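PDB 3C8L: FtsZ-like protein of unknown function from Nostoc punctiforme, which is of unknown function, though it may be distantly related to FtsZ, the tubulin-like GTPase of bacterial cell division. Local coordinates for residues 24-29 and 58-63; 28-33 and 71-76. All coordinates share one frame; numbering follows the deposited sequence. Where two conformers were deposited one is given.

Contact 1 (24-29 and 58-63); sequences IAASRA and VQVAVP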
loop_
_atom_site.group_PDB
_atom_site.type_symbol
_atom_site.label_atom_id
_atom_site.label_comp_id
_atom_site.label_asym_id
_atom_site.label_seq_id
_atom_site.Cartn_x
_atom_site.Cartn_y
_atom_site.Cartn_z
ATOM N N ILE A 24 -9.006 -10.292 12.190
ATOM C CA ILE A 24 -9.345 -9.476 11.023
ATOM C C ILE A 24 -8.129 -8.657 10.593
ATOM O O ILE A 24 -7.787 -8.576 9.414
ATOM C CB ILE A 24 -10.563 -8.564 11.347
ATOM C CG1 ILE A 24 -11.833 -9.423 11.485
ATOM C CG2 ILE A 24 -10.757 -7.508 10.269
ATOM C CD1 ILE A 24 -13.079 -8.650 11.795
ATOM N N ALA A 25 -7.487 -8.019 11.561
ATOM C CA ALA A 25 -6.283 -7.232 11.260
ATOM C C ALA A 25 -5.214 -8.141 10.630
ATOM O O ALA A 25 -4.595 -7.793 9.611
ATOM C CB ALA A 25 -5.756 -6.563 12.525
ATOM N N ALA A 26 -5.016 -9.325 11.218
ATOM C CA ALA A 26 -4.023 -10.265 10.721
ATOM C C ALA A 26 -4.337 -10.783 9.311
ATOM O O ALA A 26 -3.458 -10.853 8.468
ATOM C CB ALA A 26 -3.863 -11.433 11.684
ATOM N N SER A 27 -5.601 -11.141 9.088
ATOM C CA SER A 27 -6.031 -11.636 7.779
ATOM C C SER A 27 -5.824 -10.572 6.707
ATOM O O SER A 27 -5.332 -10.859 5.604
ATOM C CB SER A 27 -7.498 -12.090 7.829
ATOM O OG SER A 27 -7.610 -13.246 8.638
ATOM N N ARG A 28 -6.207 -9.343 7.034
ATOM C CA ARG A 28 -6.052 -8.219 6.101
ATOM C C ARG A 28 -4.575 -7.934 5.848
ATOM O O ARG A 28 -4.201 -7.562 4.731
ATOM C CB ARG A 28 -6.730 -6.987 6.628
ATOM C CG ARG A 28 -8.242 -7.084 6.534
ATOM C CD ARG A 28 -8.965 -5.948 7.203
ATOM N NE ARG A 28 -10.416 -6.041 6.992
ATOM C CZ ARG A 28 -11.329 -5.318 7.613
ATOM N NH1 ARG A 28 -10.977 -4.432 8.519
ATOM N NH2 ARG A 28 -12.629 -5.510 7.340
ATOM N N ALA A 29 -3.726 -8.102 6.865
ATOM C CA ALA A 29 -2.293 -7.893 6.700
ATOM C C ALA A 29 -1.675 -8.895 5.710
ATOM O O ALA A 29 -0.870 -8.522 4.853
ATOM C CB ALA A 29 -1.575 -7.952 8.043
ATOM N N VAL A 58 4.315 -17.531 7.352
ATOM C CA VAL A 58 3.704 -16.259 7.661
ATOM C C VAL A 58 4.063 -15.872 9.086
ATOM O O VAL A 58 3.902 -16.685 10.000
ATOM C CB VAL A 58 2.170 -16.311 7.509
ATOM C CG1 VAL A 58 1.547 -14.941 7.796
ATOM C CG2 VAL A 58 1.791 -16.784 6.117
ATOM N N GLN A 59 4.580 -14.648 9.261
ATOM C CA GLN A 59 4.917 -14.097 10.564
ATOM C C GLN A 59 4.023 -12.884 10.779
ATOM O O GLN A 59 4.086 -11.933 9.979
ATOM C CB GLN A 59 6.390 -13.655 10.587
ATOM C CG GLN A 59 6.838 -13.062 11.912
ATOM C CD GLN A 59 8.182 -12.334 11.850
ATOM O OE1 GLN A 59 8.829 -12.279 10.809
ATOM N NE2 GLN A 59 8.597 -11.785 12.984
ATOM N N VAL A 60 3.159 -12.939 11.805
ATOM C CA VAL A 60 2.270 -11.837 12.150
ATOM C C VAL A 60 2.576 -11.242 13.514
ATOM O O VAL A 60 2.863 -11.983 14.457
ATOM C CB VAL A 60 0.777 -12.304 12.147
ATOM C CG1 VAL A 60 -0.149 -11.286 12.841
ATOM C CG2 VAL A 60 0.308 -12.563 10.707
ATOM N N ALA A 61 2.566 -9.908 13.604
ATOM C CA ALA A 61 2.704 -9.189 14.864
ATOM C C ALA A 61 1.451 -8.326 14.982
ATOM O O ALA A 61 1.097 -7.591 14.048
ATOM C CB ALA A 61 3.980 -8.398 14.950
ATOM N N VAL A 62 0.779 -8.414 16.128
ATOM C CA VAL A 62 -0.477 -7.704 16.316
ATOM C C VAL A 62 -0.777 -7.632 17.818
ATOM O O VAL A 62 -0.259 -8.451 18.582
ATOM C CB VAL A 62 -1.636 -8.529 15.607
ATOM C CG1 VAL A 62 -1.798 -9.930 16.267
ATOM C CG2 VAL A 62 -2.964 -7.811 15.585
ATOM N N PRO A 63 -1.589 -6.648 18.251
ATOM C CA PRO A 63 -2.011 -6.674 19.651
ATOM C C PRO A 63 -2.922 -7.898 19.891
ATOM O O PRO A 63 -3.637 -8.330 18.985
ATOM C CB PRO A 63 -2.744 -5.345 19.842
ATOM C CG PRO A 63 -2.398 -4.521 18.656
ATOM C CD PRO A 63 -2.021 -5.417 17.567
#
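Ala-26 and Val-60 make the closest approach where helix 22-34 lies against one face of the beta-sheet, a helix-on-sheet packing at the centre of this small fold of helices on a mixed, mostly antiparallel sheet. CB of Ala-26 sits 3.9 Å from CG1 of Val-60, methyl against methyl, and the CA atoms of the two residues are 6.6 Å apart. The small alanine side chain lets the helix lie this close. At the preceding residue, CB of Ala-25 meets CG2 of Val-62 at 4.3 Å, a looser touch. Val-60 and Val-62 are two apart on strand 55-62, so both point to the helix, while Ala-61 between them turns to the far face and packs on Met-91 of the second subunit.

The valine methyl is placed by its first torsion: CG1 of Val-60 stands opposite the backbone N (chi1 166°), where it reaches Ala-26. No hydrogen bond crosses here; the helix bonds within itself, Ala-29 N to Ala-25 O, and the strand bonds to its neighbours in the sheet, Val-60 pairing with Thr-85 and Glu-87 of the parallel strand 81-94. All four touching residues are buried. Beyond them, Ala-111 and Ala-113 of strand 107-120 continue the apolar floor under the helix, and Val-73 of helix 70-74 closes on Ala-26 from the neighbouring helix. One turn after Ile-24, the Arg-28 side chain runs outward from the helix, and its NH1 hydrogen-bonds the backbone O of Ile-15.

Contact 2 (28-33 and 71-76); sequences RAVRNA and EEVLAV
Val-30 carries its CG1 trans to the backbone N (chi1 174°) and its CG2 trans to the carbonyl carbon, and this setting spreads the two methyls toward two different valines of the partner segment. Val-30 CG2 meets Val-73 CG1 at 3.7 Å, and the two side chains cross at about a right angle. Val-30 CG1 lies 3.8 Å from Val-76 CG1. Val-76 has the same first torsion (chi1 173°), which aims that CG1 at the helix backbone as well: it comes within 3.6 Å of Arg-31 N and 3.9 Å of Arg-31 CB. One methyl is thus wedged between the Val-30 side chain and the start of the next residue.

The contact joins helix 22-34 to the short helix 70-74 and the turn after it, two helical elements side by side on the same face of the sheet. The backbones draw closest at Arg-31 and Val-76, whose CA atoms are 6.2 Å apart. Val-30 is the inner member of the group: it also packs on Val-58 of strand 55-62, Ala-113 of strand 107-120 and Leu-77, so it ties both helices to the sheet below. Arg-31 contributes its backbone and CB; in one of its two conformers the far end of the side chain leads away from Val-76.

No hydrogen bond or salt bridge crosses between the segments, and the charged group of Glu-72 pairs with Arg-69 within its own neighbourhood. Cohesion across this partly buried seam therefore rests on the fit of valine methyls against one another and against the helix backbone.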
loop_
_atom_site.group_PDB
_atom_site.type_symbol
_atom_site.label_atom_id
_atom_site.label_comp_id
_atom_site.label_asym_id
_atom_site.label_seq_id
_atom_site.Cartn_x
_atom_site.Cartn_y
_atom_site.Cartn_z
ATOM N N ARG A 28 -6.207 -9.343 7.034
ATOM C CA ARG A 28 -6.052 -8.219 6.101
ATOM C C ARG A 28 -4.575 -7.934 5.848
ATOM O O ARG A 28 -4.201 -7.562 4.731
ATOM C CB ARG A 28 -6.730 -6.987 6.628
ATOM C CG ARG A 28 -8.242 -7.084 6.534
ATOM C CD ARG A 28 -8.965 -5.948 7.203
ATOM N NE ARG A 28 -10.416 -6.041 6.992
ATOM C CZ ARG A 28 -11.329 -5.318 7.613
ATOM N NH1 ARG A 28 -10.977 -4.432 8.519
ATOM N NH2 ARG A 28 -12.629 -5.510 7.340
ATOM N N ALA A 29 -3.726 -8.102 6.865
ATOM C CA ALA A 29 -2.293 -7.893 6.700
ATOM C C ALA A 29 -1.675 -8.895 5.710
ATOM O O ALA A 29 -0.870 -8.522 4.853
ATOM C CB ALA A 29 -1.575 -7.952 8.043
ATOM N N VAL A 30 -2.036 -10.173 5.818
ATOM C CA VAL A 30 -1.563 -11.196 4.888
ATOM C C VAL A 30 -2.067 -10.877 3.464
ATOM O O VAL A 30 -1.302 -10.945 2.490
ATOM C CB VAL A 30 -2.008 -12.608 5.339
ATOM C CG1 VAL A 30 -1.641 -13.667 4.296
ATOM C CG2 VAL A 30 -1.370 -12.953 6.689
ATOM N N ARG A 31 -3.344 -10.511 3.343
ATOM C CA ARG A 31 -3.903 -10.165 2.030
ATOM C C ARG A 31 -3.119 -9.004 1.422
ATOM O O ARG A 31 -2.736 -9.042 0.253
ATOM C CB ARG A 31 -5.380 -9.773 2.128
ATOM C CG ARG A 31 -5.935 -9.252 0.757
ATOM C CD ARG A 31 -7.405 -9.071 0.769
ATOM N NE ARG A 31 -7.795 -8.004 1.669
ATOM C CZ ARG A 31 -9.022 -7.846 2.152
ATOM N NH1 ARG A 31 -9.981 -8.717 1.872
ATOM N NH2 ARG A 31 -9.270 -6.836 2.968
ATOM N N ASN A 32 -2.907 -7.943 2.201
ATOM C CA ASN A 32 -2.153 -6.704 1.782
ATOM C C ASN A 32 -0.749 -7.060 1.384
ATOM O O ASN A 32 -0.185 -6.456 0.476
ATOM C CB ASN A 32 -2.049 -5.643 2.959
ATOM C CG ASN A 32 -1.327 -4.226 2.579
ATOM O OD1 ASN A 32 -0.207 -3.873 3.086
ATOM N ND2 ASN A 32 -2.011 -3.412 1.771
ATOM N N ALA A 33 -0.150 -8.029 2.075
ATOM C CA ALA A 33 1.234 -8.385 1.801
ATOM C C ALA A 33 1.441 -8.976 0.405
ATOM O O ALA A 33 2.477 -8.757 -0.232
ATOM C CB ALA A 33 1.754 -9.363 2.857
ATOM N N GLU A 71 -6.349 -20.635 11.451
ATOM C CA GLU A 71 -6.891 -21.227 10.237
ATOM C C GLU A 71 -7.494 -20.199 9.289
ATOM O O GLU A 71 -7.371 -20.319 8.075
ATOM C CB GLU A 71 -7.899 -22.332 10.589
ATOM C CG GLU A 71 -7.298 -23.529 11.393
ATOM C CD GLU A 71 -6.964 -23.262 12.866
ATOM O OE1 GLU A 71 -7.394 -22.222 13.447
ATOM O OE2 GLU A 71 -6.289 -24.127 13.478
ATOM N N GLU A 72 -8.152 -19.203 9.848
ATOM C CA GLU A 72 -8.736 -18.133 9.063
ATOM C C GLU A 72 -7.647 -17.281 8.400
ATOM O O GLU A 72 -7.771 -16.913 7.237
ATOM C CB GLU A 72 -9.629 -17.270 9.963
ATOM C CG GLU A 72 -10.255 -16.084 9.308
ATOM C CD GLU A 72 -11.328 -15.407 10.168
ATOM O OE1 GLU A 72 -11.834 -16.045 11.112
ATOM O OE2 GLU A 72 -11.683 -14.250 9.847
ATOM N N VAL A 73 -6.565 -17.014 9.115
ATOM C CA VAL A 73 -5.462 -16.220 8.565
ATOM C C VAL A 73 -4.780 -16.985 7.425
ATOM O O VAL A 73 -4.533 -16.418 6.363
ATOM C CB VAL A 73 -4.461 -15.843 9.666
ATOM C CG1 VAL A 73 -3.227 -15.156 9.074
ATOM C CG2 VAL A 73 -5.121 -14.956 10.718
ATOM N N LEU A 74 -4.459 -18.256 7.643
ATOM C CA LEU A 74 -3.775 -19.019 6.603
ATOM C C LEU A 74 -4.606 -19.247 5.353
ATOM O O LEU A 74 -4.055 -19.386 4.273
ATOM C CB LEU A 74 -3.209 -20.346 7.142
ATOM C CG LEU A 74 -2.022 -20.205 8.097
ATOM C CD1 LEU A 74 -1.552 -21.578 8.577
ATOM C CD2 LEU A 74 -0.880 -19.428 7.450
ATOM N N ALA A 75 -5.930 -19.259 5.503
ATOM C CA ALA A 75 -6.812 -19.436 4.356
ATOM C C ALA A 75 -6.715 -18.233 3.385
ATOM O O ALA A 75 -7.178 -18.328 2.254
ATOM C CB ALA A 75 -8.264 -19.669 4.810
ATOM N N VAL A 76 -6.156 -17.107 3.800
ATOM C CA VAL A 76 -5.959 -15.982 2.874
ATOM C C VAL A 76 -4.965 -16.395 1.768
ATOM O O VAL A 76 -5.054 -15.902 0.644
ATOM C CB VAL A 76 -5.444 -14.739 3.636
ATOM C CG1 VAL A 76 -5.065 -13.579 2.685
ATOM C CG2 VAL A 76 -6.501 -14.288 4.655
#

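Both contacts draw on helix 22-34 and share Arg-28 and Ala-29, with centres 7 Å apart. Contact 1 is core: the helix presses alanines onto strand 55-62, and every touching residue is buried. Contact 2 is just as central but less buried, with Arg-31 and Val-76 partly exposed; there the same helix meets helix 70-74, the next element in the chain after that strand, and valine meets valine, where contact 1 sets alanine on valine. Both are apolar, without a bond across. The two also touch each other directly, for Ser-27 O of contact 1 lies 3.7 Å from Val-76 CG2 of contact 2.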